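Local coordinates for lumazine-binding protein (Silicibacter pomeroyi DSS-3, PDB 3FKA), which is of unknown function but has an NTF2-like fold of the putative lumazine-binding family, so it may bind a small molecule, at residues F34-E40 / R111-Y117. Sequence-based numbering, arbitrary orientation. Where two conformers were deposited one is given.
Sequences FFGKASE and RIVSKVY. With EDO (1,2-ethanediol), chain R.
Start at Phe34, where the chain leaves helix 27-33 and pairs in parallel with Ile112, CA to CA 4.6 Å. Ile112 CD1 sits over one face of the Phe34 ring (chi1 m) in a CH-pi contact, 3.9 Å from its centroid, and the ring meets Phe56 edge-to-face. Phe35 N donates to Ile112 O (3.1 Å), and the Phe35 ring (chi1 m) takes the extended, all-trans aliphatic chain of Arg111 on one face, Arg111 CD 3.8 Å from the centroid; the guanidinium goes on to Glu31 O. A type I turn from Phe35 to Ala38, closed by Ala38 N to Phe35 O (3.0 Å), then lifts the chain off the strand. At this corner Gly36 N donates to a water 3.0 Å away, which also reaches ethanediol O1 (3.2 Å); ethanediol O2 accepts from Lys37 N (2.9 Å).

The chain returns beside 111-117, again parallel: the axes of 38-40 and 111-117 come within 4.8 Å at 10°. This is the curved, mixed sheet of the NTF2-like fold, strand 38-44 running between 47-52 and 109-119; Val113 and Ser114 form a classic bulge opposite Thr102. Ala38 CA sits 3.2 Å from Val113 O. Ser39 (chi1 p) sets OG 2.8 Å from Ser114 OG, and its O accepts from Lys115 N (3.0 Å). Glu40, extended (chi1 and chi2 t), salt-bridges through OE2 to Lys115 NZ (2.9 Å), while OE1 bonds Asn51 and an unidentified ligand, consistent with a pocket there.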
loop_
_atom_site.group_PDB
_atom_site.type_symbol
_atom_site.label_atom_id
_atom_site.label_comp_id
_atom_site.label_asym_id
_atom_site.label_seq_id
_atom_site.Cartn_x
_atom_site.Cartn_y
_atom_site.Cartn_z
ATOM N N PHE B 34 4.378 18.634 -12.335
ATOM C CA PHE B 34 5.025 18.848 -11.045
ATOM C C PHE B 34 4.766 20.280 -10.608
ATOM O O PHE B 34 4.930 21.219 -11.415
ATOM C CB PHE B 34 6.541 18.674 -11.106
ATOM C CG PHE B 34 7.016 17.257 -11.143
ATOM C CD1 PHE B 34 7.252 16.608 -12.350
ATOM C CD2 PHE B 34 7.268 16.573 -9.965
ATOM C CE1 PHE B 34 7.693 15.302 -12.387
ATOM C CE2 PHE B 34 7.719 15.250 -10.003
ATOM C CZ PHE B 34 7.941 14.626 -11.213
ATOM N N PHE B 35 4.361 20.450 -9.345
ATOM C CA PHE B 35 4.207 21.759 -8.750
ATOM C C PHE B 35 5.540 22.498 -8.778
ATOM O O PHE B 35 6.606 21.872 -8.706
ATOM C CB PHE B 35 3.738 21.670 -7.290
ATOM C CG PHE B 35 2.259 21.469 -7.129
ATOM C CD1 PHE B 35 1.418 22.573 -7.180
ATOM C CD2 PHE B 35 1.699 20.225 -6.889
ATOM C CE1 PHE B 35 0.032 22.448 -7.006
ATOM C CE2 PHE B 35 0.294 20.097 -6.708
ATOM C CZ PHE B 35 -0.521 21.213 -6.788
ATOM N N GLY B 36 5.479 23.821 -8.855
ATOM C CA GLY B 36 6.674 24.661 -8.841
ATOM C C GLY B 36 7.624 24.382 -7.697
ATOM O O GLY B 36 8.824 24.343 -7.901
ATOM N N LYS B 37 7.061 24.137 -6.512
ATOM C CA LYS B 37 7.819 23.856 -5.299
ATOM C C LYS B 37 8.026 22.359 -5.028
ATOM O O LYS B 37 8.436 21.977 -3.920
ATOM C CB LYS B 37 7.145 24.533 -4.095
ATOM C CG LYS B 37 7.090 26.038 -4.133
ATOM C CD LYS B 37 6.468 26.539 -2.833
ATOM C CE LYS B 37 6.280 28.017 -2.840
ATOM N NZ LYS B 37 5.606 28.525 -1.586
ATOM N N ALA B 38 7.828 21.505 -6.037
ATOM C CA ALA B 38 8.023 20.072 -5.880
ATOM C C ALA B 38 9.502 19.744 -5.680
ATOM O O ALA B 38 10.384 20.496 -6.118
ATOM C CB ALA B 38 7.523 19.311 -7.086
ATOM N N SER B 39 9.745 18.624 -5.016
ATOM C CA SER B 39 11.086 18.130 -4.751
ATOM C C SER B 39 11.293 16.722 -5.296
ATOM O O SER B 39 10.323 15.980 -5.434
ATOM C CB SER B 39 11.303 18.077 -3.244
ATOM O OG SER B 39 10.341 17.184 -2.651
ATOM N N GLU B 40 12.534 16.403 -5.675
ATOM C CA GLU B 40 12.947 15.051 -6.089
ATOM C C GLU B 40 14.104 14.763 -5.148
ATOM O O GLU B 40 15.135 15.445 -5.218
ATOM C CB GLU B 40 13.390 14.934 -7.521
ATOM C CG GLU B 40 13.908 13.522 -7.806
ATOM C CD GLU B 40 14.600 13.389 -9.104
ATOM O OE1 GLU B 40 15.588 14.106 -9.316
ATOM O OE2 GLU B 40 14.198 12.526 -9.877
ATOM N N ARG B 111 -1.563 16.536 -9.581
ATOM C CA ARG B 111 -0.261 17.152 -9.859
ATOM C C ARG B 111 0.699 16.690 -8.762
ATOM O O ARG B 111 0.326 16.603 -7.587
ATOM C CB ARG B 111 -0.406 18.665 -9.945
ATOM C CG ARG B 111 0.746 19.370 -10.599
ATOM C CD ARG B 111 0.447 20.844 -10.692
ATOM N NE ARG B 111 1.491 21.529 -11.444
ATOM C CZ ARG B 111 1.743 22.829 -11.395
ATOM N NH1 ARG B 111 1.093 23.641 -10.570
ATOM N NH2 ARG B 111 2.732 23.314 -12.143
ATOM N N ILE B 112 1.927 16.405 -9.155
ATOM C CA ILE B 112 2.917 15.818 -8.251
ATOM C C ILE B 112 3.544 16.835 -7.294
ATOM O O ILE B 112 4.063 17.883 -7.702
ATOM C CB ILE B 112 4.014 15.090 -9.028
ATOM C CG1 ILE B 112 3.426 14.025 -9.964
ATOM C CG2 ILE B 112 4.992 14.464 -8.018
ATOM C CD1 ILE B 112 4.450 13.453 -10.991
ATOM N N VAL B 113 3.488 16.494 -6.012
ATOM C CA VAL B 113 4.007 17.311 -4.932
ATOM C C VAL B 113 5.469 16.968 -4.629
ATOM O O VAL B 113 6.283 17.871 -4.407
ATOM C CB VAL B 113 3.130 17.166 -3.661
ATOM C CG1 VAL B 113 3.765 17.915 -2.440
ATOM C CG2 VAL B 113 1.718 17.665 -3.955
ATOM N N SER B 114 5.796 15.677 -4.632
ATOM C CA SER B 114 7.145 15.249 -4.341
ATOM C C SER B 114 7.386 13.852 -4.838
ATOM O O SER B 114 6.449 13.080 -5.024
ATOM C CB SER B 114 7.389 15.259 -2.817
ATOM O OG SER B 114 8.728 14.868 -2.490
ATOM N N LYS B 115 8.658 13.565 -5.037
ATOM C CA LYS B 115 9.112 12.255 -5.470
ATOM C C LYS B 115 10.340 11.867 -4.661
ATOM O O LYS B 115 11.292 12.625 -4.611
ATOM C CB LYS B 115 9.533 12.243 -6.935
ATOM C CG LYS B 115 9.869 10.830 -7.496
ATOM C CD LYS B 115 10.884 10.881 -8.646
ATOM C CE LYS B 115 10.511 11.869 -9.742
ATOM N NZ LYS B 115 11.558 11.884 -10.787
ATOM N N VAL B 116 10.294 10.705 -3.994
ATOM C CA VAL B 116 11.479 10.173 -3.292
ATOM C C VAL B 116 11.783 8.919 -4.084
ATOM O O VAL B 116 10.862 8.291 -4.629
ATOM C CB VAL B 116 11.361 9.879 -1.776
ATOM C CG1 VAL B 116 11.129 11.179 -1.000
ATOM C CG2 VAL B 116 10.298 8.841 -1.481
ATOM N N TYR B 117 13.069 8.595 -4.210
ATOM C CA TYR B 117 13.474 7.438 -4.967
ATOM C C TYR B 117 14.669 6.729 -4.373
ATOM O O TYR B 117 15.415 7.278 -3.521
ATOM C CB TYR B 117 13.846 7.858 -6.415
ATOM C CG TYR B 117 15.106 8.710 -6.442
ATOM C CD1 TYR B 117 16.387 8.126 -6.470
ATOM C CD2 TYR B 117 15.025 10.094 -6.358
ATOM C CE1 TYR B 117 17.540 8.890 -6.422
ATOM C CE2 TYR B 117 16.196 10.873 -6.337
ATOM C CZ TYR B 117 17.443 10.264 -6.364
ATOM O OH TYR B 117 18.588 11.046 -6.346
HETATM C C1 EDO R . 2.459 26.421 -5.312
HETATM O O1 EDO R . 1.614 26.261 -6.471
HETATM C C2 EDO R . 3.344 25.190 -5.114
HETATM O O2 EDO R . 4.437 25.163 -6.030
HETATM O O HOH W 1 3.130 25.664 -9.264
HETATM O O HOH W 2 17.554 13.761 -6.203
#